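Local atomic coordinates of transcription regulator AmtR (Mycobacterium smegmatis, PDB entry 5E57), a protein that probably binds regulatory DNA as a TetR-family transcription factor in nitrogen regulation, with a suggested link to urea metabolism. Residues 18-23 with 101-106; 66-70 with 91-95; 151-155 with 180-185. One frame throughout, in Å; residues are numbered along the deposited sequence.

Contact 1. Residues 18-23 with 101-106; sequences AELFTT and WNLGAL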
ATOM      1  N   ALA A  18      19.844   4.286   0.441  1.00 22.40           N
ATOM      2  CA  ALA A  18      18.524   3.631   0.097  1.00 22.18           C
ATOM      3  C   ALA A  18      18.513   2.232   0.707  1.00 20.86           C
ATOM      4  O   ALA A  18      17.532   1.734   1.216  1.00 20.10           O
ATOM      5  CB  ALA A  18      18.318   3.577  -1.416  1.00 23.40           C
ATOM      6  N   GLU A  19      19.655   1.598   0.679  1.00 22.48           N
ATOM      7  CA  GLU A  19      19.753   0.277   1.266  1.00 23.57           C
ATOM      8  C   GLU A  19      19.472   0.296   2.782  1.00 24.18           C
ATOM      9  O   GLU A  19      18.673  -0.492   3.292  1.00 23.93           O
ATOM     10  CB  GLU A  19      21.123  -0.340   0.991  1.00 24.86           C
ATOM     11  CG  GLU A  19      21.300  -1.634   1.787  1.00 27.60           C
ATOM     12  CD  GLU A  19      22.477  -2.481   1.319  1.00 32.64           C
ATOM     13  OE1 GLU A  19      23.252  -2.031   0.481  1.00 33.04           O
ATOM     14  OE2 GLU A  19      22.618  -3.597   1.842  1.00 32.96           O
ATOM     15  N   LEU A  20      20.173   1.161   3.499  1.00 22.88           N
ATOM     16  CA  LEU A  20      20.113   1.184   4.937  1.00 21.88           C
ATOM     17  C   LEU A  20      18.781   1.708   5.343  1.00 22.12           C
ATOM     18  O   LEU A  20      18.195   1.225   6.326  1.00 22.28           O
ATOM     19  CB  LEU A  20      21.237   2.050   5.513  1.00 24.47           C
ATOM     20  CG  LEU A  20      22.632   1.517   5.219  1.00 26.69           C
ATOM     21  CD1 LEU A  20      23.642   2.622   5.196  1.00 29.14           C
ATOM     22  CD2 LEU A  20      23.004   0.424   6.226  1.00 29.11           C
ATOM     23  N   PHE A  21      18.261   2.703   4.627  1.00 20.94           N
ATOM     24  CA  PHE A  21      16.970   3.221   5.085  1.00 20.39           C
ATOM     25  C   PHE A  21      15.892   2.188   4.901  1.00 21.38           C
ATOM     26  O   PHE A  21      14.964   2.109   5.719  1.00 20.09           O
ATOM     27  CB  PHE A  21      16.522   4.473   4.343  1.00 20.76           C
ATOM     28  CG  PHE A  21      17.436   5.690   4.535  1.00 20.88           C
ATOM     29  CD1 PHE A  21      18.281   5.778   5.570  1.00 20.57           C
ATOM     30  CD2 PHE A  21      17.333   6.763   3.684  1.00 21.20           C
ATOM     31  CE1 PHE A  21      19.099   6.886   5.749  1.00 22.25           C
ATOM     32  CE2 PHE A  21      18.147   7.877   3.831  1.00 23.18           C
ATOM     33  CZ  PHE A  21      19.043   7.938   4.876  1.00 23.78           C
ATOM     34  N   THR A  22      15.947   1.416   3.806  1.00 20.93           N
ATOM     35  CA  THR A  22      14.851   0.468   3.551  1.00 21.85           C
ATOM     36  C   THR A  22      15.035  -0.857   4.273  1.00 24.51           C
ATOM     37  O   THR A  22      14.076  -1.566   4.480  1.00 27.00           O
ATOM     38  CB  THR A  22      14.703   0.143   2.086  1.00 20.28           C
ATOM     39  OG1 THR A  22      15.988  -0.221   1.569  1.00 23.12           O
ATOM     40  CG2 THR A  22      14.167   1.362   1.353  1.00 22.69           C
ATOM     41  N   THR A  23      16.253  -1.201   4.639  1.00 25.38           N
ATOM     42  CA  THR A  23      16.454  -2.489   5.287  1.00 27.85           C
ATOM     43  C   THR A  23      16.856  -2.382   6.740  1.00 26.02           C
ATOM     44  O   THR A  23      16.705  -3.362   7.465  1.00 27.71           O
ATOM     45  CB  THR A  23      17.481  -3.382   4.510  1.00 27.53           C
ATOM     46  OG1 THR A  23      18.759  -2.770   4.503  1.00 27.11           O
ATOM     47  CG2 THR A  23      17.044  -3.582   3.093  1.00 29.54           C
ATOM     48  N   TRP A 101      16.149  -0.794  -4.662  1.00 27.49           N
ATOM     49  CA  TRP A 101      15.674  -0.784  -3.293  1.00 25.85           C
ATOM     50  C   TRP A 101      14.229  -0.282  -3.249  1.00 23.56           C
ATOM     51  O   TRP A 101      13.789   0.473  -4.083  1.00 24.08           O
ATOM     52  CB  TRP A 101      16.573   0.094  -2.392  1.00 25.97           C
ATOM     53  CG  TRP A 101      18.021  -0.292  -2.473  1.00 26.80           C
ATOM     54  CD1 TRP A 101      19.011   0.390  -3.083  1.00 26.37           C
ATOM     55  CD2 TRP A 101      18.608  -1.478  -1.955  1.00 26.92           C
ATOM     56  NE1 TRP A 101      20.193  -0.249  -2.916  1.00 28.47           N
ATOM     57  CE2 TRP A 101      19.977  -1.427  -2.259  1.00 26.16           C
ATOM     58  CE3 TRP A 101      18.105  -2.570  -1.240  1.00 27.91           C
ATOM     59  CZ2 TRP A 101      20.881  -2.444  -1.894  1.00 29.31           C
ATOM     60  CZ3 TRP A 101      18.991  -3.585  -0.857  1.00 31.19           C
ATOM     61  CH2 TRP A 101      20.377  -3.527  -1.208  1.00 31.78           C
ATOM     62  N   ASN A 102      13.472  -0.735  -2.274  1.00 21.54           N
ATOM     63  CA  ASN A 102      12.044  -0.439  -2.264  1.00 24.01           C
ATOM     64  C   ASN A 102      11.742   0.920  -1.617  1.00 21.12           C
ATOM     65  O   ASN A 102      11.130   0.992  -0.560  1.00 20.71           O
ATOM     66  CB  ASN A 102      11.291  -1.602  -1.556  1.00 24.61           C
ATOM     67  CG  ASN A 102       9.779  -1.492  -1.668  1.00 24.45           C
ATOM     68  OD1 ASN A 102       9.256  -0.892  -2.603  1.00 25.80           O
ATOM     69  ND2 ASN A 102       9.068  -2.115  -0.727  1.00 24.01           N
ATOM     70  N   LEU A 103      12.126   2.006  -2.288  1.00 21.45           N
ATOM     71  CA  LEU A 103      12.076   3.379  -1.664  1.00 22.05           C
ATOM     72  C   LEU A 103      10.673   3.816  -1.326  1.00 21.18           C
ATOM     73  O   LEU A 103      10.457   4.535  -0.408  1.00 20.29           O
ATOM     74  CB  LEU A 103      12.703   4.421  -2.570  1.00 24.95           C
ATOM     75  CG  LEU A 103      14.196   4.173  -2.869  1.00 24.71           C
ATOM     76  CD1 LEU A 103      14.638   5.000  -4.084  1.00 29.64           C
ATOM     77  CD2 LEU A 103      15.042   4.393  -1.609  1.00 25.22           C
ATOM     78  N   GLY A 104       9.670   3.317  -2.034  1.00 21.86           N
ATOM     79  CA  GLY A 104       8.313   3.725  -1.724  1.00 21.17           C
ATOM     80  C   GLY A 104       7.885   3.271  -0.366  1.00 20.18           C
ATOM     81  O   GLY A 104       6.876   3.751   0.183  1.00 20.95           O
ATOM     82  N   ALA A 105       8.615   2.293   0.184  1.00 21.13           N
ATOM     83  CA  ALA A 105       8.346   1.845   1.507  1.00 23.82           C
ATOM     84  C   ALA A 105       8.601   2.967   2.495  1.00 25.87           C
ATOM     85  O   ALA A 105       8.121   2.887   3.602  1.00 32.76           O
ATOM     86  CB  ALA A 105       9.236   0.673   1.881  1.00 25.19           C
ATOM     87  N   LEU A 106       9.339   4.002   2.102  1.00 22.78           N
ATOM     88  CA  LEU A 106       9.624   5.092   3.072  1.00 21.98           C
ATOM     89  C   LEU A 106       8.463   6.150   3.159  1.00 25.53           C
ATOM     90  O   LEU A 106       8.462   7.011   4.038  1.00 23.72           O
ATOM     91  CB  LEU A 106      10.939   5.748   2.666  1.00 21.82           C
ATOM     92  CG  LEU A 106      12.176   4.835   2.610  1.00 22.05           C
ATOM     93  CD1 LEU A 106      13.296   5.635   1.964  1.00 26.28           C
ATOM     94  CD2 LEU A 106      12.572   4.291   3.988  1.00 20.99           C
TER
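This is an apolar contact between domains: the C-terminal end of helix 9-23, in the DNA-binding region, packs on the loop that follows helix 82-98. It buries 419 Å² and is held by side-chain packing. W101 supplies the largest share. Its indole presents a face to the helix, with E19 CB 3.7 Å from the centroid of the six-membered ring and 19° off the normal, a CH-pi contact over the face. A18 CB touches both W101 CD1 at 3.7 Å and L103 CD2 at 3.4 Å, so this small residue sits where the two side chains converge. The indole nitrogen turns to D15, one turn before E19 on helix 9-23, with which it forms a hydrogen bond.

T22 bonds its OG1 to A18 O of its own helix (2.5 Å). Its methyl CG2 is left to meet the loop, 3.6 Å from N102 O and 4.2 Å from L106 CG. N102 centres an inverse gamma turn, closed by L103 N to W101 O at 2.9 Å, which brings the loop round into the 3-10 segment; there L106 CD2 reaches F21 CB at 4.0 Å. A18 also touches L59 and L106 touches L56, both of helix 52-61. Such a junction of the first helix with the core domain, beside a predicted helix-turn-helix (30-49), is the interdomain interface of the TetR fold.

Contact 2. Residues 66-70 with 91-95; sequences EPLEL and YDASQ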
ATOM      1  N   GLU A  66       9.743  11.700 -12.406  1.00 21.89           N
ATOM      2  CA  GLU A  66       9.466  11.274 -13.762  1.00 22.51           C
ATOM      3  C   GLU A  66       8.043  10.815 -13.988  1.00 20.71           C
ATOM      4  O   GLU A  66       7.481  11.140 -14.989  1.00 19.73           O
ATOM      5  CB  GLU A  66      10.480  10.214 -14.185  1.00 25.51           C
ATOM      6  CG  GLU A  66      11.865  10.815 -14.314  1.00 27.86           C
ATOM      7  CD  GLU A  66      12.918   9.782 -14.694  1.00 33.55           C
ATOM      8  OE1 GLU A  66      12.725   8.556 -14.514  1.00 31.21           O
ATOM      9  OE2 GLU A  66      13.949  10.203 -15.150  1.00 34.55           O
ATOM     10  N   PRO A  67       7.436  10.078 -13.052  1.00 23.39           N
ATOM     11  CA  PRO A  67       6.013   9.803 -13.250  1.00 25.67           C
ATOM     12  C   PRO A  67       5.166  11.087 -13.310  1.00 23.87           C
ATOM     13  O   PRO A  67       4.176  11.159 -14.046  1.00 21.02           O
ATOM     14  CB  PRO A  67       5.640   8.970 -12.020  1.00 26.05           C
ATOM     15  CG  PRO A  67       6.886   8.269 -11.655  1.00 24.70           C
ATOM     16  CD  PRO A  67       8.007   9.206 -12.011  1.00 23.86           C
ATOM     17  N   LEU A  68       5.573  12.098 -12.572  1.00 23.39           N
ATOM     18  CA  LEU A  68       4.836  13.333 -12.570  1.00 24.75           C
ATOM     19  C   LEU A  68       5.040  14.111 -13.869  1.00 22.91           C
ATOM     20  O   LEU A  68       4.103  14.748 -14.334  1.00 24.86           O
ATOM     21  CB  LEU A  68       5.165  14.146 -11.340  1.00 26.12           C
ATOM     22  CG  LEU A  68       4.289  15.310 -10.957  1.00 29.86           C
ATOM     23  CD1 LEU A  68       2.801  14.980 -10.969  1.00 30.56           C
ATOM     24  CD2 LEU A  68       4.714  15.761  -9.560  1.00 33.91           C
ATOM     25  N   GLU A  69       6.227  14.045 -14.466  1.00 21.75           N
ATOM     26  CA  GLU A  69       6.433  14.642 -15.773  1.00 21.21           C
ATOM     27  C   GLU A  69       5.490  14.020 -16.768  1.00 22.24           C
ATOM     28  O   GLU A  69       4.773  14.746 -17.485  1.00 21.57           O
ATOM     29  CB  GLU A  69       7.870  14.463 -16.236  1.00 22.50           C
ATOM     30  CG  GLU A  69       8.840  15.242 -15.351  1.00 24.13           C
ATOM     31  CD  GLU A  69      10.282  14.747 -15.561  1.00 25.89           C
ATOM     32  OE1 GLU A  69      10.495  13.691 -16.205  1.00 30.85           O
ATOM     33  OE2 GLU A  69      11.217  15.368 -15.079  1.00 26.94           O
ATOM     34  N   LEU A  70       5.423  12.681 -16.757  1.00 20.89           N
ATOM     35  CA  LEU A  70       4.498  11.931 -17.621  1.00 21.56           C
ATOM     36  C   LEU A  70       3.012  12.277 -17.404  1.00 19.78           C
ATOM     37  O   LEU A  70       2.269  12.594 -18.353  1.00 20.74           O
ATOM     38  CB  LEU A  70       4.703  10.426 -17.472  1.00 20.58           C
ATOM     39  CG  LEU A  70       3.780   9.580 -18.323  1.00 18.65           C
ATOM     40  CD1 LEU A  70       3.885   9.949 -19.819  1.00 20.21           C
ATOM     41  CD2 LEU A  70       4.060   8.083 -18.167  1.00 18.67           C
ATOM     42  N   TYR A  91       3.928   2.893 -16.655  1.00 20.29           N
ATOM     43  CA  TYR A  91       5.180   3.565 -16.507  1.00 18.27           C
ATOM     44  C   TYR A  91       5.516   3.684 -15.089  1.00 18.03           C
ATOM     45  O   TYR A  91       6.665   3.439 -14.674  1.00 21.35           O
ATOM     46  CB  TYR A  91       5.118   4.965 -17.144  1.00 20.57           C
ATOM     47  CG  TYR A  91       6.388   5.764 -17.014  1.00 21.90           C
ATOM     48  CD1 TYR A  91       7.450   5.582 -17.925  1.00 23.26           C
ATOM     49  CD2 TYR A  91       6.559   6.683 -16.002  1.00 20.56           C
ATOM     50  CE1 TYR A  91       8.624   6.314 -17.825  1.00 24.31           C
ATOM     51  CE2 TYR A  91       7.727   7.479 -15.926  1.00 22.09           C
ATOM     52  CZ  TYR A  91       8.769   7.293 -16.837  1.00 22.94           C
ATOM     53  OH  TYR A  91       9.948   8.024 -16.793  1.00 22.68           O
ATOM     54  N   ASP A  92       4.540   4.084 -14.308  1.00 17.08           N
ATOM     55  CA  ASP A  92       4.838   4.378 -12.889  1.00 17.83           C
ATOM     56  C   ASP A  92       5.067   3.062 -12.126  1.00 16.68           C
ATOM     57  O   ASP A  92       6.050   2.923 -11.379  1.00 17.65           O
ATOM     58  CB  ASP A  92       3.654   5.159 -12.292  1.00 17.32           C
ATOM     59  CG  ASP A  92       3.994   5.892 -11.017  1.00 18.87           C
ATOM     60  OD1 ASP A  92       5.143   5.775 -10.511  1.00 18.32           O
ATOM     61  OD2 ASP A  92       3.034   6.550 -10.508  1.00 19.69           O
ATOM     62  N   ALA A  93       4.143   2.100 -12.260  1.00 19.00           N
ATOM     63  CA  ALA A  93       4.304   0.807 -11.568  1.00 17.39           C
ATOM     64  C   ALA A  93       5.658   0.180 -11.977  1.00 17.67           C
ATOM     65  O   ALA A  93       6.419  -0.372 -11.103  1.00 19.75           O
ATOM     66  CB  ALA A  93       3.151  -0.087 -11.927  1.00 17.62           C
ATOM     67  N   SER A  94       5.983   0.245 -13.260  1.00 19.26           N
ATOM     68  CA  SER A  94       7.325  -0.233 -13.676  1.00 20.90           C
ATOM     69  C   SER A  94       8.474   0.426 -12.956  1.00 24.29           C
ATOM     70  O   SER A  94       9.419  -0.265 -12.459  1.00 23.66           O
ATOM     71  CB  SER A  94       7.536  -0.066 -15.147  1.00 21.33           C
ATOM     72  OG  SER A  94       6.474  -0.674 -15.877  1.00 22.59           O
ATOM     73  N   GLN A  95       8.459   1.759 -12.873  1.00 23.28           N
ATOM     74  CA  GLN A  95       9.552   2.451 -12.151  1.00 22.73           C
ATOM     75  C   GLN A  95       9.661   2.080 -10.644  1.00 24.42           C
ATOM     76  O   GLN A  95      10.774   1.911 -10.107  1.00 23.94           O
ATOM     77  CB  GLN A  95       9.388   3.962 -12.282  1.00 26.45           C
ATOM     78  CG  GLN A  95       9.925   4.467 -13.624  1.00 34.45           C
ATOM     79  CD  GLN A  95      10.513   5.873 -13.534  1.00 38.71           C
ATOM     80  OE1 GLN A  95      11.198   6.354 -14.459  1.00 34.81           O
ATOM     81  NE2 GLN A  95      10.240   6.547 -12.412  1.00 39.99           N
TER
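Helices 65-75 and 82-98, successive in the chain, form an antiparallel alpha-hairpin in the core region of this TetR-type fold. The evidence is an angle of 173° between the N-to-C directions of the two segments, whose axes approach to 10.0 Å; P67 and D92 are the closest pair of CA atoms, at 5.6 Å.

The apolar packing centres on Y91. L70 CD2 lies 3.4 Å from Y91 CB, while P67 comes at the edge of the ring, its N 3.9 Å from Y91 CE2 and its CD 4.3 Å from the same atom. L68 CB points away from 91-95, and the side chain packs on L127 of helix 118-142, so helix 65-75 packs against two neighbours.

Polar groups gather around the apolar part. The exposed E66 extends toward Q95, and its CB rests 3.4 Å from Y91 OH. The carboxylate of D92 divides its surroundings: OD2 is hydrogen-bonded to Y131 OH of helix 118-142, whereas OD1 lies against the proline ring, 3.3 Å from P67 CG.

Contact 3. Residues 151-155 with 180-185; sequences LPFRL and GALRVL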
ATOM      1  N   LEU A 151      -8.509   4.683  -6.761  1.00 25.44           N
ATOM      2  CA  LEU A 151      -8.042   3.339  -6.709  1.00 23.19           C
ATOM      3  C   LEU A 151      -6.920   3.030  -7.705  1.00 22.52           C
ATOM      4  O   LEU A 151      -6.023   2.279  -7.363  1.00 23.21           O
ATOM      5  CB  LEU A 151      -9.182   2.343  -6.779  1.00 24.86           C
ATOM      6  CG  LEU A 151     -10.210   2.550  -5.641  1.00 26.05           C
ATOM      7  CD1 LEU A 151     -11.267   1.500  -5.792  1.00 28.34           C
ATOM      8  CD2 LEU A 151      -9.603   2.482  -4.249  1.00 26.59           C
ATOM      9  N   PRO A 152      -6.870   3.688  -8.859  1.00 21.54           N
ATOM     10  CA  PRO A 152      -5.713   3.349  -9.717  1.00 22.36           C
ATOM     11  C   PRO A 152      -4.401   3.794  -9.126  1.00 21.71           C
ATOM     12  O   PRO A 152      -3.366   3.062  -9.225  1.00 18.62           O
ATOM     13  CB  PRO A 152      -5.986   4.135 -10.995  1.00 23.61           C
ATOM     14  CG  PRO A 152      -7.449   4.114 -11.079  1.00 23.28           C
ATOM     15  CD  PRO A 152      -7.904   4.370  -9.651  1.00 22.71           C
ATOM     16  N   PHE A 153      -4.438   4.941  -8.440  1.00 20.45           N
ATOM     17  CA  PHE A 153      -3.232   5.389  -7.682  1.00 20.38           C
ATOM     18  C   PHE A 153      -2.863   4.379  -6.625  1.00 19.25           C
ATOM     19  O   PHE A 153      -1.700   4.016  -6.491  1.00 20.57           O
ATOM     20  CB  PHE A 153      -3.463   6.763  -7.076  1.00 19.21           C
ATOM     21  CG  PHE A 153      -2.353   7.269  -6.213  1.00 20.75           C
ATOM     22  CD1 PHE A 153      -1.186   7.688  -6.745  1.00 22.59           C
ATOM     23  CD2 PHE A 153      -2.558   7.457  -4.832  1.00 20.93           C
ATOM     24  CE1 PHE A 153      -0.180   8.227  -5.930  1.00 22.53           C
ATOM     25  CE2 PHE A 153      -1.570   7.974  -4.029  1.00 21.55           C
ATOM     26  CZ  PHE A 153      -0.377   8.361  -4.578  1.00 20.98           C
ATOM     27  N   ARG A 154      -3.818   3.949  -5.875  1.00 22.56           N
ATOM     28  CA  ARG A 154      -3.549   3.000  -4.790  1.00 23.64           C
ATOM     29  C   ARG A 154      -3.033   1.655  -5.325  1.00 22.14           C
ATOM     30  O   ARG A 154      -2.122   1.093  -4.738  1.00 23.43           O
ATOM     31  CB  ARG A 154      -4.783   2.799  -3.964  1.00 22.88           C
ATOM     32  CG  ARG A 154      -5.337   4.055  -3.321  1.00 25.22           C
ATOM     33  CD  ARG A 154      -4.333   4.660  -2.372  1.00 24.71           C
ATOM     34  NE  ARG A 154      -4.708   5.995  -1.924  1.00 25.50           N
ATOM     35  CZ  ARG A 154      -3.896   6.837  -1.280  1.00 25.35           C
ATOM     36  NH1 ARG A 154      -2.658   6.529  -1.015  1.00 26.55           N
ATOM     37  NH2 ARG A 154      -4.317   8.034  -0.942  1.00 27.55           N
ATOM     38  N   LEU A 155      -3.559   1.190  -6.452  1.00 20.74           N
ATOM     39  CA  LEU A 155      -3.067  -0.029  -7.127  1.00 22.41           C
ATOM     40  C   LEU A 155      -1.654   0.090  -7.581  1.00 20.88           C
ATOM     41  O   LEU A 155      -0.839  -0.822  -7.377  1.00 17.40           O
ATOM     42  CB  LEU A 155      -3.950  -0.450  -8.306  1.00 23.52           C
ATOM     43  CG  LEU A 155      -5.230  -1.089  -7.824  1.00 23.83           C
ATOM     44  CD1 LEU A 155      -6.307  -1.046  -8.885  1.00 26.25           C
ATOM     45  CD2 LEU A 155      -4.943  -2.514  -7.410  1.00 26.98           C
ATOM     46  N   GLY A 180      -6.106  -4.057 -13.679  1.00 21.92           N
ATOM     47  CA  GLY A 180      -6.907  -3.808 -12.505  1.00 21.72           C
ATOM     48  C   GLY A 180      -7.319  -2.369 -12.338  1.00 22.05           C
ATOM     49  O   GLY A 180      -8.454  -2.099 -11.943  1.00 22.12           O
ATOM     50  N   ALA A 181      -6.389  -1.453 -12.614  1.00 20.41           N
ATOM     51  CA  ALA A 181      -6.636  -0.046 -12.382  1.00 23.05           C
ATOM     52  C   ALA A 181      -7.720   0.450 -13.308  1.00 23.94           C
ATOM     53  O   ALA A 181      -8.541   1.267 -12.909  1.00 26.53           O
ATOM     54  CB  ALA A 181      -5.368   0.762 -12.584  1.00 26.06           C
ATOM     55  N   LEU A 182      -7.776  -0.113 -14.506  1.00 23.96           N
ATOM     56  CA  LEU A 182      -8.880   0.094 -15.422  1.00 23.06           C
ATOM     57  C   LEU A 182     -10.181  -0.652 -15.120  1.00 25.30           C
ATOM     58  O   LEU A 182     -11.268  -0.028 -15.194  1.00 24.96           O
ATOM     59  CB  LEU A 182      -8.356  -0.059 -16.864  1.00 26.06           C
ATOM     60  CG  LEU A 182      -7.718   1.375 -16.923  1.00 32.25           C
ATOM     61  CD1 LEU A 182      -6.220   1.453 -17.000  1.00 30.39           C
ATOM     62  CD2 LEU A 182      -8.439   2.288 -17.892  1.00 32.68           C
ATOM     63  N   ARG A 183     -10.116  -1.913 -14.696  1.00 22.96           N
ATOM     64  CA  ARG A 183     -11.367  -2.539 -14.259  1.00 23.77           C
ATOM     65  C   ARG A 183     -12.078  -1.917 -13.111  1.00 21.59           C
ATOM     66  O   ARG A 183     -13.336  -1.931 -13.070  1.00 23.28           O
ATOM     67  CB  ARG A 183     -11.205  -4.015 -13.962  1.00 25.40           C
ATOM     68  CG  ARG A 183     -10.853  -4.755 -15.189  1.00 24.62           C
ATOM     69  CD  ARG A 183     -10.774  -6.210 -14.846  1.00 30.29           C
ATOM     70  NE  ARG A 183     -10.231  -6.891 -15.990  1.00 28.75           N
ATOM     71  CZ  ARG A 183     -10.967  -7.467 -16.889  1.00 33.18           C
ATOM     72  NH1 ARG A 183     -12.313  -7.500 -16.748  1.00 35.19           N
ATOM     73  NH2 ARG A 183     -10.352  -8.045 -17.937  1.00 34.29           N
ATOM     74  N   VAL A 184     -11.347  -1.331 -12.180  1.00 19.96           N
ATOM     75  CA  VAL A 184     -12.014  -0.785 -10.991  1.00 20.31           C
ATOM     76  C   VAL A 184     -12.764   0.446 -11.379  1.00 21.92           C
ATOM     77  O   VAL A 184     -13.656   0.894 -10.610  1.00 26.34           O
ATOM     78  CB  VAL A 184     -11.106  -0.385  -9.794  1.00 20.59           C
ATOM     79  CG1 VAL A 184     -10.509  -1.599  -9.201  1.00 23.37           C
ATOM     80  CG2 VAL A 184     -10.007   0.591 -10.194  1.00 19.98           C
ATOM     81  N   LEU A 185     -12.409   1.006 -12.529  1.00 22.43           N
ATOM     82  CA  LEU A 185     -13.126   2.186 -13.020  1.00 25.37           C
ATOM     83  C   LEU A 185     -14.292   1.872 -13.962  1.00 27.30           C
ATOM     84  O   LEU A 185     -14.897   2.781 -14.470  1.00 29.28           O
ATOM     85  CB  LEU A 185     -12.171   3.064 -13.778  1.00 22.72           C
ATOM     86  CG  LEU A 185     -10.953   3.476 -12.995  1.00 22.92           C
ATOM     87  CD1 LEU A 185     -10.069   4.313 -13.917  1.00 21.34           C
ATOM     88  CD2 LEU A 185     -11.322   4.214 -11.729  1.00 22.67           C
TER
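The first turn of helix 151-165 fits against the C-terminal part of helix 173-183, the two helices that in TetR-family proteins typically pair with their dimer mates in a four-helix bundle. Consistent with that, L155 packs on L155 of the second subunit, V184 on G180 of the second subunit, and R154 forms a salt bridge with D165 of that subunit. Within the chain the contact is wholly buried and apolar, 256 Å² in all, and the backbones come very near: the CA atoms of P152 and A181 are 4.4 Å apart.

Small residues make this approach possible. G180 and A181 present a shallow hollow into which L155 presses its CD1, 3.8 Å from G180 C and 3.7 Å from A181 CA; V184 CG1, at 4.2 Å, borders it. The second bump is the ring of P152. It fits into the notch formed by the methyl of A181 (P152 CB to A181 CB 3.8 Å) and the side chain of L185, whose CD1 reaches P152 CG at 3.9 Å. V184 answers from the other segment, its CG2 lying 3.9 Å from L151 CB and 4.4 Å from P152 CD.

A proline is well tolerated in a first turn, where no amide hydrogen is required of it; helical bonding is already in place from L155 N to L151 O at 2.8 Å. The fit has a polar cost: A181 O, which finds no partner in the model, is covered by P152 CG at 3.6 Å.

Contacts 1 and 3 lie on opposite sides of the chain's centre, their centres 25 Å apart, and both touch the second subunit. Contact 2 lies nearer the middle, its centre 18 Å from that of contact 1 and 16 Å from that of contact 3, and the second subunit does not touch it. None of the three meets another directly; nearest atoms stay about 6 to 10 Å apart. Contact 2 is nested within the loop closed by contact 1, and helix 82-98 carries one side of contact 2 and leads into the loop of contact 1. Helix 151-165 starts at contact 3 and offers I160 O to N102 of contact 1. An acetate about 3 Å from the D92 side chain, probably from crystallisation, may mark a pocket beside contact 2.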